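Local coordinates for protein alcohol dehydrogenase (Thermus sp., PDB 4CPD) that binds zinc and NAD and, as expected of a zinc-dependent medium-chain alcohol dehydrogenase, probably catalyses the reversible oxidation of alcohols, at residues P84-C92 and Y100-Y109; A150-G159 and A293-L303. One frame throughout, in Å; residues are numbered along the deposited sequence.

Contact 1 of 2, residues P84-C92 and Y100-Y109; sequences PFHIACGTC and YNLCERGGVY. With ZN (zinc ion), chain F.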
loop_
_atom_site.group_PDB
_atom_site.type_symbol
_atom_site.label_atom_id
_atom_site.label_comp_id
_atom_site.label_asym_id
_atom_site.label_seq_id
_atom_site.Cartn_x
_atom_site.Cartn_y
_atom_site.Cartn_z
ATOM N N PRO A 84 15.724 13.466 -13.808
ATOM C CA PRO A 84 14.484 13.561 -13.042
ATOM C C PRO A 84 14.080 15.002 -12.734
ATOM O O PRO A 84 14.925 15.853 -12.527
ATOM C CB PRO A 84 14.829 12.869 -11.736
ATOM C CG PRO A 84 15.891 11.909 -12.109
ATOM C CD PRO A 84 16.721 12.641 -13.112
ATOM N N PHE A 85 12.783 15.254 -12.700
ATOM C CA PHE A 85 12.272 16.544 -12.338
ATOM C C PHE A 85 12.530 16.927 -10.888
ATOM O O PHE A 85 12.323 18.060 -10.510
ATOM C CB PHE A 85 10.778 16.607 -12.633
ATOM C CG PHE A 85 9.914 15.806 -11.698
ATOM C CD1 PHE A 85 9.454 16.351 -10.501
ATOM C CD2 PHE A 85 9.480 14.540 -12.058
ATOM C CE1 PHE A 85 8.611 15.631 -9.666
ATOM C CE2 PHE A 85 8.649 13.814 -11.215
ATOM C CZ PHE A 85 8.211 14.363 -10.023
ATOM N N HIS A 86 12.955 15.989 -10.074
ATOM C CA HIS A 86 13.208 16.285 -8.707
ATOM C C HIS A 86 14.632 15.860 -8.389
ATOM O O HIS A 86 15.112 14.893 -8.921
ATOM C CB HIS A 86 12.187 15.573 -7.817
ATOM C CG HIS A 86 12.302 14.082 -7.849
ATOM N ND1 HIS A 86 11.728 13.316 -8.835
ATOM C CD2 HIS A 86 12.918 13.214 -7.012
ATOM C CE1 HIS A 86 11.976 12.040 -8.600
ATOM N NE2 HIS A 86 12.708 11.950 -7.510
ATOM N N ILE A 87 15.291 16.582 -7.491
ATOM C CA ILE A 87 16.700 16.374 -7.234
ATOM C C ILE A 87 16.894 15.641 -5.942
ATOM O O ILE A 87 16.018 15.637 -5.094
ATOM C CB ILE A 87 17.494 17.703 -7.196
ATOM C CG1 ILE A 87 17.060 18.587 -6.020
ATOM C CG2 ILE A 87 17.268 18.491 -8.469
ATOM C CD1 ILE A 87 18.136 19.573 -5.581
ATOM N N ALA A 88 18.071 15.049 -5.809
ATOM C CA ALA A 88 18.386 14.155 -4.731
ATOM C C ALA A 88 19.872 14.187 -4.502
ATOM O O ALA A 88 20.627 14.411 -5.430
ATOM C CB ALA A 88 17.935 12.745 -5.047
ATOM N N CYS A 89 20.278 13.952 -3.264
ATOM C CA CYS A 89 21.625 14.217 -2.835
ATOM C C CYS A 89 22.475 12.966 -2.898
ATOM O O CYS A 89 23.687 13.055 -3.037
ATOM C CB CYS A 89 21.606 14.777 -1.393
ATOM S SG CYS A 89 21.390 13.539 -0.069
ATOM N N GLY A 90 21.851 11.815 -2.678
ATOM C CA GLY A 90 22.535 10.546 -2.770
ATOM C C GLY A 90 23.185 10.040 -1.487
ATOM O O GLY A 90 23.735 8.916 -1.457
ATOM N N THR A 91 23.164 10.848 -0.428
ATOM C CA THR A 91 23.841 10.447 0.824
ATOM C C THR A 91 22.972 10.528 2.082
ATOM O O THR A 91 23.301 9.909 3.083
ATOM C CB THR A 91 25.196 11.207 1.047
ATOM O OG1 THR A 91 24.981 12.633 1.015
ATOM C CG2 THR A 91 26.233 10.807 -0.021
ATOM N N CYS A 92 21.859 11.253 2.051
ATOM C CA CYS A 92 20.971 11.250 3.208
ATOM C C CYS A 92 20.322 9.878 3.423
ATOM O O CYS A 92 20.308 9.024 2.522
ATOM C CB CYS A 92 19.910 12.310 3.057
ATOM S SG CYS A 92 18.600 11.934 1.920
ATOM N N TYR A 100 14.544 8.388 -3.319
ATOM C CA TYR A 100 15.158 9.665 -3.702
ATOM C C TYR A 100 14.132 10.767 -3.713
ATOM O O TYR A 100 14.485 11.934 -3.572
ATOM C CB TYR A 100 15.860 9.577 -5.073
ATOM C CG TYR A 100 16.837 8.408 -5.195
ATOM C CD1 TYR A 100 18.178 8.540 -4.825
ATOM C CD2 TYR A 100 16.412 7.147 -5.660
ATOM C CE1 TYR A 100 19.064 7.478 -4.919
ATOM C CE2 TYR A 100 17.300 6.086 -5.757
ATOM C CZ TYR A 100 18.628 6.262 -5.395
ATOM O OH TYR A 100 19.486 5.193 -5.483
ATOM N N ASN A 101 12.868 10.431 -3.905
ATOM C CA ASN A 101 11.817 11.437 -3.781
ATOM C C ASN A 101 11.622 11.960 -2.347
ATOM O O ASN A 101 10.931 12.921 -2.161
ATOM C CB ASN A 101 10.475 10.882 -4.265
ATOM C CG ASN A 101 10.069 9.615 -3.544
ATOM O OD1 ASN A 101 10.879 8.704 -3.368
ATOM N ND2 ASN A 101 8.840 9.569 -3.082
ATOM N N LEU A 102 12.189 11.297 -1.338
ATOM C CA LEU A 102 12.122 11.793 0.031
ATOM C C LEU A 102 13.436 12.370 0.509
ATOM O O LEU A 102 13.620 12.533 1.728
ATOM C CB LEU A 102 11.704 10.654 0.953
ATOM C CG LEU A 102 10.332 10.080 0.583
ATOM C CD1 LEU A 102 10.036 8.858 1.449
ATOM C CD2 LEU A 102 9.244 11.137 0.715
ATOM N N CYS A 103 14.341 12.665 -0.437
ATOM C CA CYS A 103 15.675 13.199 -0.123
ATOM C C CYS A 103 15.530 14.402 0.789
ATOM O O CYS A 103 14.665 15.248 0.572
ATOM C CB CYS A 103 16.404 13.642 -1.374
ATOM S SG CYS A 103 17.983 14.395 -0.981
ATOM N N GLU A 104 16.364 14.453 1.818
ATOM C CA GLU A 104 16.316 15.549 2.807
ATOM C C GLU A 104 16.772 16.892 2.238
ATOM O O GLU A 104 16.318 17.927 2.675
ATOM C CB GLU A 104 17.111 15.185 4.069
ATOM C CG GLU A 104 16.215 14.598 5.167
ATOM C CD GLU A 104 16.963 13.684 6.108
ATOM O OE1 GLU A 104 18.209 13.656 5.981
ATOM O OE2 GLU A 104 16.322 12.994 6.951
ATOM N N ARG A 105 17.643 16.858 1.242
ATOM C CA ARG A 105 17.990 18.052 0.451
ATOM C C ARG A 105 17.213 18.094 -0.883
ATOM O O ARG A 105 17.660 18.675 -1.880
ATOM C CB ARG A 105 19.489 18.062 0.194
ATOM C CG ARG A 105 20.300 18.463 1.418
ATOM C CD ARG A 105 21.789 18.283 1.191
ATOM N NE ARG A 105 22.083 16.906 1.537
ATOM C CZ ARG A 105 22.585 16.487 2.689
ATOM N NH1 ARG A 105 22.953 17.362 3.631
ATOM N NH2 ARG A 105 22.748 15.173 2.867
ATOM N N GLY A 106 16.040 17.470 -0.886
ATOM C CA GLY A 106 15.289 17.298 -2.101
ATOM C C GLY A 106 14.683 18.586 -2.576
ATOM O O GLY A 106 14.521 19.495 -1.795
ATOM N N GLY A 107 14.359 18.643 -3.866
ATOM C CA GLY A 107 13.634 19.768 -4.469
ATOM C C GLY A 107 13.144 19.446 -5.857
ATOM O O GLY A 107 13.478 18.413 -6.390
ATOM N N VAL A 108 12.358 20.347 -6.432
ATOM C CA VAL A 108 11.850 20.231 -7.794
ATOM C C VAL A 108 12.202 21.495 -8.527
ATOM O O VAL A 108 11.900 22.580 -8.064
ATOM C CB VAL A 108 10.315 20.142 -7.826
ATOM C CG1 VAL A 108 9.810 20.020 -9.248
ATOM C CG2 VAL A 108 9.836 18.977 -6.984
ATOM N N TYR A 109 12.803 21.357 -9.699
ATOM C CA TYR A 109 13.175 22.527 -10.517
ATOM C C TYR A 109 11.970 23.422 -10.772
ATOM O O TYR A 109 10.879 22.942 -11.045
ATOM C CB TYR A 109 13.749 22.119 -11.893
ATOM C CG TYR A 109 14.975 21.249 -11.861
ATOM C CD1 TYR A 109 16.216 21.766 -11.519
ATOM C CD2 TYR A 109 14.897 19.904 -12.203
ATOM C CE1 TYR A 109 17.346 20.957 -11.478
ATOM C CE2 TYR A 109 16.024 19.092 -12.196
ATOM C CZ TYR A 109 17.228 19.617 -11.828
ATOM O OH TYR A 109 18.294 18.776 -11.827
HETATM ZN ZN ZN F . 19.222 12.768 -0.243
HETATM O O HOH W 1 17.809 16.064 -12.730
#
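C103 turns its sulfur toward those of C89 and C92 with a zinc ion between them, and C95 from helix 93-96 completes a four-cysteine site, the structural zinc lobe of medium-chain alcohol dehydrogenases. Cysteine suits these places because a thiolate binds zinc tightly and its short side chain keeps the metal close to both backbones. C103 brings SG to 2.2 Å from the zinc by setting it opposite the backbone N (chi1 176°). Two of the sulfurs also accept N-H groups, which probably tempers their charge. C92 SG takes an almost straight bond (173°) from E104 N at 3.4 Å, while C89 SG receives the backbone N-H groups of T91 and C92. R105 bends its chain to bring the guanidinium edge to C89, its NH2 lying 3.6 Å from C89 SG in a weak bond. G90 suits the turn between C89 and C92, its backbone angles jamming any CB against the preceding carbonyl O.

Beyond the metal two short, weakly bonded strands run antiparallel; I87 N donates to G107 O at 2.8 Å, and H86 and V108 form a non-hydrogen-bonded pair. V108 pushes CG1 against the edge of the F85 ring, 3.9 Å from F85 CD1; H86 ND1 sits over the centre of one face of that ring. On the other face from H86 and V108, the I87 side chain crosses that of Y109 obliquely, CG2 3.5 Å from Y109 CZ. The tyrosine adds a polar end: a water in its ring plane accepts from Y109 OH at 2.9 Å and donates to P84 O at 2.9 Å.

Contact 2 of 2, residues A150-G159 and A293-L303; sequences AGDILSTAYG and ANVHLYIDAVL. With ZN (zinc ion), chain E; NAD (nicotinamide-adenine-dinucleotide), chain G.
G159 lays its CA over one face of the Y298 ring, 3.7 Å from the ring centroid, a CH-pi contact; no hydrogen bond crosses between the two segments. Glycine suits the spot because a CB here would run into Y298 CE2. The motif is a steep helix crossing beside the Rossmann-type coenzyme domain: the axes of 153-159 and 295-303 pass 9.0 Å apart at 103°, nearly at right angles.

Y158, with CG opposite its backbone N (chi1 -174°), reaches across the second helix. V302 CG2 lies over one face of its ring, 3.8 Å from Y158 CG, while Y298 meets it obliquely, the ring planes at 68° and Y298 CB 3.7 Å from Y158 CD2. The opposite face of Y298 is covered by L297 CB, and Y298 OH bonds to Q163. Cutting Y298 back to an alanine here would remove the ring and is likely to open a gap beneath G159, leave the Y158 ring just the CB of this neighbour and deprive Q163 of its hydroxyl partner.

The branched V302 also serves L154, its CG1 3.5 Å from L154 CD2. Small side chains suit the interface: S155 CB rests on V295 CG1, and A150, just before the helix, sets CB against V302 and L303. Toward the coenzyme, T156 OG1 touches A293 CB at 3.4 Å and donates to D152 O from above the carbonyl plane. D152 itself points away from the second helix and binds zinc through OD2 at 1.9 Å. A293 N donates to NAD O7N, the carboxamide oxygen, at 2.7 Å.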
loop_
_atom_site.group_PDB
_atom_site.type_symbol
_atom_site.label_atom_id
_atom_site.label_comp_id
_atom_site.label_asym_id
_atom_site.label_seq_id
_atom_site.Cartn_x
_atom_site.Cartn_y
_atom_site.Cartn_z
ATOM N N ALA A 150 11.250 10.438 -19.971
ATOM C CA ALA A 150 11.870 9.644 -18.923
ATOM C C ALA A 150 12.092 10.428 -17.630
ATOM O O ALA A 150 12.111 9.837 -16.535
ATOM C CB ALA A 150 13.186 9.079 -19.414
ATOM N N GLY A 151 12.281 11.738 -17.764
ATOM C CA GLY A 151 12.582 12.565 -16.617
ATOM C C GLY A 151 11.399 12.866 -15.722
ATOM O O GLY A 151 11.611 13.237 -14.536
ATOM N N ASP A 152 10.173 12.701 -16.253
ATOM C CA ASP A 152 8.984 13.073 -15.461
ATOM C C ASP A 152 7.796 12.175 -15.733
ATOM O O ASP A 152 7.650 11.165 -15.063
ATOM C CB ASP A 152 8.689 14.573 -15.644
ATOM C CG ASP A 152 7.503 15.040 -14.899
ATOM O OD1 ASP A 152 6.798 14.228 -14.269
ATOM O OD2 ASP A 152 7.244 16.253 -14.981
ATOM N N ILE A 153 6.956 12.508 -16.696
ATOM C CA ILE A 153 5.637 11.856 -16.753
ATOM C C ILE A 153 5.612 10.336 -17.100
ATOM O O ILE A 153 4.730 9.613 -16.645
ATOM C CB ILE A 153 4.666 12.605 -17.658
ATOM C CG1 ILE A 153 5.203 12.685 -19.079
ATOM C CG2 ILE A 153 4.407 14.010 -17.133
ATOM C CD1 ILE A 153 4.088 12.997 -20.055
ATOM N N LEU A 154 6.584 9.856 -17.876
ATOM C CA LEU A 154 6.661 8.437 -18.186
ATOM C C LEU A 154 7.142 7.643 -16.973
ATOM O O LEU A 154 6.582 6.618 -16.620
ATOM C CB LEU A 154 7.568 8.178 -19.397
ATOM C CG LEU A 154 7.735 6.717 -19.804
ATOM C CD1 LEU A 154 6.379 6.035 -19.966
ATOM C CD2 LEU A 154 8.523 6.607 -21.081
ATOM N N SER A 155 8.192 8.114 -16.327
ATOM C CA SER A 155 8.709 7.416 -15.146
ATOM C C SER A 155 7.710 7.472 -13.980
ATOM O O SER A 155 7.695 6.596 -13.137
ATOM C CB SER A 155 10.051 8.014 -14.743
ATOM O OG SER A 155 11.023 7.768 -15.740
ATOM N N THR A 156 6.881 8.505 -13.961
ATOM C CA THR A 156 5.833 8.631 -12.973
ATOM C C THR A 156 4.803 7.516 -13.147
ATOM O O THR A 156 4.462 6.808 -12.200
ATOM C CB THR A 156 5.170 10.034 -13.057
ATOM O OG1 THR A 156 6.112 11.014 -12.629
ATOM C CG2 THR A 156 3.996 10.145 -12.173
ATOM N N ALA A 157 4.290 7.392 -14.358
ATOM C CA ALA A 157 3.308 6.355 -14.674
ATOM C C ALA A 157 3.919 4.934 -14.527
ATOM O O ALA A 157 3.335 4.041 -13.952
ATOM C CB ALA A 157 2.811 6.562 -16.082
ATOM N N TYR A 158 5.105 4.745 -15.067
ATOM C CA TYR A 158 5.827 3.489 -14.944
ATOM C C TYR A 158 5.921 3.121 -13.461
ATOM O O TYR A 158 5.528 2.015 -13.049
ATOM C CB TYR A 158 7.214 3.661 -15.538
ATOM C CG TYR A 158 7.998 2.427 -15.613
ATOM C CD1 TYR A 158 7.835 1.557 -16.674
ATOM C CD2 TYR A 158 8.951 2.111 -14.630
ATOM C CE1 TYR A 158 8.593 0.380 -16.763
ATOM C CE2 TYR A 158 9.718 0.952 -14.706
ATOM C CZ TYR A 158 9.542 0.083 -15.772
ATOM O OH TYR A 158 10.284 -1.081 -15.837
ATOM N N GLY A 159 6.426 4.060 -12.664
ATOM C CA GLY A 159 6.642 3.847 -11.239
ATOM C C GLY A 159 5.329 3.454 -10.577
ATOM O O GLY A 159 5.264 2.468 -9.821
ATOM N N ALA A 293 6.522 10.804 -7.475
ATOM C CA ALA A 293 7.337 9.825 -8.186
ATOM C C ALA A 293 8.696 9.726 -7.640
ATOM O O ALA A 293 9.226 10.696 -7.131
ATOM C CB ALA A 293 7.439 10.216 -9.629
ATOM N N ASN A 294 9.281 8.552 -7.766
ATOM C CA ASN A 294 10.668 8.309 -7.350
ATOM C C ASN A 294 11.424 7.948 -8.620
ATOM O O ASN A 294 11.934 6.836 -8.824
ATOM C CB ASN A 294 10.722 7.197 -6.315
ATOM C CG ASN A 294 12.125 6.886 -5.863
ATOM O OD1 ASN A 294 13.026 7.707 -5.975
ATOM N ND2 ASN A 294 12.323 5.696 -5.346
ATOM N N VAL A 295 11.475 8.936 -9.492
ATOM C CA VAL A 295 11.968 8.770 -10.848
ATOM C C VAL A 295 13.309 8.073 -10.952
ATOM O O VAL A 295 13.498 7.228 -11.828
ATOM C CB VAL A 295 12.058 10.122 -11.557
ATOM C CG1 VAL A 295 12.650 9.951 -12.945
ATOM C CG2 VAL A 295 10.676 10.773 -11.649
ATOM N N HIS A 296 14.226 8.416 -10.068
ATOM C CA HIS A 296 15.583 7.859 -10.124
ATOM C C HIS A 296 15.586 6.342 -10.080
ATOM O O HIS A 296 16.444 5.712 -10.664
ATOM C CB HIS A 296 16.429 8.352 -8.964
ATOM C CG HIS A 296 16.508 9.841 -8.863
ATOM N ND1 HIS A 296 15.419 10.620 -8.538
ATOM C CD2 HIS A 296 17.547 10.695 -9.039
ATOM C CE1 HIS A 296 15.780 11.885 -8.509
ATOM N NE2 HIS A 296 17.062 11.959 -8.820
ATOM N N LEU A 297 14.629 5.763 -9.352
ATOM C CA LEU A 297 14.583 4.341 -9.191
ATOM C C LEU A 297 14.311 3.651 -10.537
ATOM O O LEU A 297 14.796 2.568 -10.747
ATOM C CB LEU A 297 13.508 3.959 -8.159
ATOM C CG LEU A 297 13.594 2.497 -7.653
ATOM C CD1 LEU A 297 14.891 2.263 -6.928
ATOM C CD2 LEU A 297 12.420 2.155 -6.741
ATOM N N TYR A 298 13.549 4.302 -11.422
ATOM C CA TYR A 298 13.044 3.707 -12.644
ATOM C C TYR A 298 13.689 4.213 -13.920
ATOM O O TYR A 298 13.581 3.587 -14.953
ATOM C CB TYR A 298 11.546 3.978 -12.725
ATOM C CG TYR A 298 10.820 3.490 -11.490
ATOM C CD1 TYR A 298 10.775 2.132 -11.195
ATOM C CD2 TYR A 298 10.194 4.376 -10.619
ATOM C CE1 TYR A 298 10.128 1.673 -10.070
ATOM C CE2 TYR A 298 9.553 3.925 -9.486
ATOM C CZ TYR A 298 9.530 2.579 -9.224
ATOM O OH TYR A 298 8.897 2.107 -8.123
ATOM N N ILE A 299 14.351 5.349 -13.866
ATOM C CA ILE A 299 14.767 6.034 -15.086
ATOM C C ILE A 299 15.658 5.190 -15.998
ATOM O O ILE A 299 15.540 5.282 -17.190
ATOM C CB ILE A 299 15.456 7.373 -14.761
ATOM C CG1 ILE A 299 15.567 8.229 -16.009
ATOM C CG2 ILE A 299 16.842 7.142 -14.164
ATOM C CD1 ILE A 299 15.936 9.655 -15.696
ATOM N N ASP A 300 16.523 4.346 -15.449
ATOM C CA ASP A 300 17.438 3.558 -16.291
ATOM C C ASP A 300 16.661 2.550 -17.133
ATOM O O ASP A 300 16.942 2.397 -18.325
ATOM C CB ASP A 300 18.530 2.890 -15.455
ATOM C CG ASP A 300 19.464 3.917 -14.793
ATOM O OD1 ASP A 300 20.076 4.716 -15.522
ATOM O OD2 ASP A 300 19.553 3.988 -13.540
ATOM N N ALA A 301 15.662 1.909 -16.523
ATOM C CA ALA A 301 14.833 0.944 -17.229
ATOM C C ALA A 301 13.977 1.631 -18.250
ATOM O O ALA A 301 13.764 1.106 -19.326
ATOM C CB ALA A 301 13.956 0.187 -16.270
ATOM N N VAL A 302 13.474 2.810 -17.914
ATOM C CA VAL A 302 12.599 3.533 -18.841
ATOM C C VAL A 302 13.384 3.910 -20.097
ATOM O O VAL A 302 12.967 3.645 -21.203
ATOM C CB VAL A 302 11.979 4.764 -18.160
ATOM C CG1 VAL A 302 11.304 5.670 -19.173
ATOM C CG2 VAL A 302 10.974 4.304 -17.116
ATOM N N LEU A 303 14.553 4.486 -19.901
ATOM C CA LEU A 303 15.454 4.777 -21.014
ATOM C C LEU A 303 15.741 3.539 -21.914
ATOM O O LEU A 303 15.696 3.622 -23.142
ATOM C CB LEU A 303 16.782 5.354 -20.500
ATOM C CG LEU A 303 16.697 6.768 -19.927
ATOM C CD1 LEU A 303 18.016 7.258 -19.331
ATOM C CD2 LEU A 303 16.239 7.746 -20.985
HETATM ZN ZN ZN E . 5.924 17.320 -14.090
HETATM P PA NAD G . -3.668 17.112 -16.918
HETATM O O1A NAD G . -3.143 17.607 -18.267
HETATM O O2A NAD G . -4.443 18.071 -16.021
HETATM O O5B NAD G . -4.538 15.752 -17.040
HETATM C C5B NAD G . -5.645 15.509 -16.173
HETATM C C4B NAD G . -6.695 14.668 -16.894
HETATM O O4B NAD G . -7.646 14.160 -15.950
HETATM C C3B NAD G . -7.461 15.501 -17.927
HETATM O O3B NAD G . -7.653 14.814 -19.174
HETATM C C2B NAD G . -8.799 15.725 -17.283
HETATM O O2B NAD G . -9.841 15.875 -18.252
HETATM C C1B NAD G . -8.943 14.460 -16.460
HETATM N N9A NAD G . -9.900 14.674 -15.374
HETATM C C8A NAD G . -9.957 15.772 -14.594
HETATM N N7A NAD G . -10.971 15.631 -13.706
HETATM C C5A NAD G . -11.560 14.431 -13.920
HETATM C C6A NAD G . -12.671 13.662 -13.326
HETATM N N6A NAD G . -13.349 14.198 -12.299
HETATM N N1A NAD G . -12.985 12.439 -13.830
HETATM C C2A NAD G . -12.297 11.908 -14.859
HETATM N N3A NAD G . -11.267 12.560 -15.449
HETATM C C4A NAD G . -10.856 13.797 -15.032
HETATM O O3 NAD G . -2.426 16.591 -16.014
HETATM P PN NAD G . -1.266 15.521 -16.388
HETATM O O1N NAD G . -0.179 16.348 -17.047
HETATM O O2N NAD G . -1.850 14.243 -16.999
HETATM O O5D NAD G . -0.799 15.077 -14.905
HETATM C C5D NAD G . -1.612 14.097 -14.229
HETATM C C4D NAD G . -1.707 14.258 -12.714
HETATM O O4D NAD G . -0.568 13.616 -12.125
HETATM C C3D NAD G . -1.698 15.708 -12.226
HETATM O O3D NAD G . -2.502 15.791 -11.037
HETATM C C2D NAD G . -0.216 15.985 -11.962
HETATM O O2D NAD G . 0.072 17.080 -11.056
HETATM C C1D NAD G . 0.211 14.615 -11.430
HETATM N N1N NAD G . 1.656 14.348 -11.530
HETATM C C2N NAD G . 2.176 13.737 -10.462
HETATM C C3N NAD G . 3.522 13.409 -10.386
HETATM C C7N NAD G . 3.963 12.709 -9.133
HETATM O O7N NAD G . 5.109 12.800 -8.723
HETATM N N7N NAD G . 3.046 11.956 -8.493
HETATM C C4N NAD G . 4.362 13.723 -11.467
HETATM C C5N NAD G . 3.809 14.363 -12.583
HETATM C C6N NAD G . 2.438 14.671 -12.593
HETATM O O HOH W 2 5.590 16.533 -11.766
#

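Contact 1 and contact 2 have centres 14 Å apart and meet along the segments 84-92 and 150-159, where F85 N lies 3.0 Å from G151 O in a probable hydrogen bond. F85 belongs to both settings: its ring is about 3 Å from the side chain of D152 and about 4 Å from NAD at the nearest atoms, so the loop leading to the structural zinc also lines the coenzyme pocket. C38, H59 and a water complete the coordination of the zinc held by D152. Segment 293-303 touches the zinc lobe too, with H296 against the rings of H86 and Y100, while N101 reaches D285 of the second subunit.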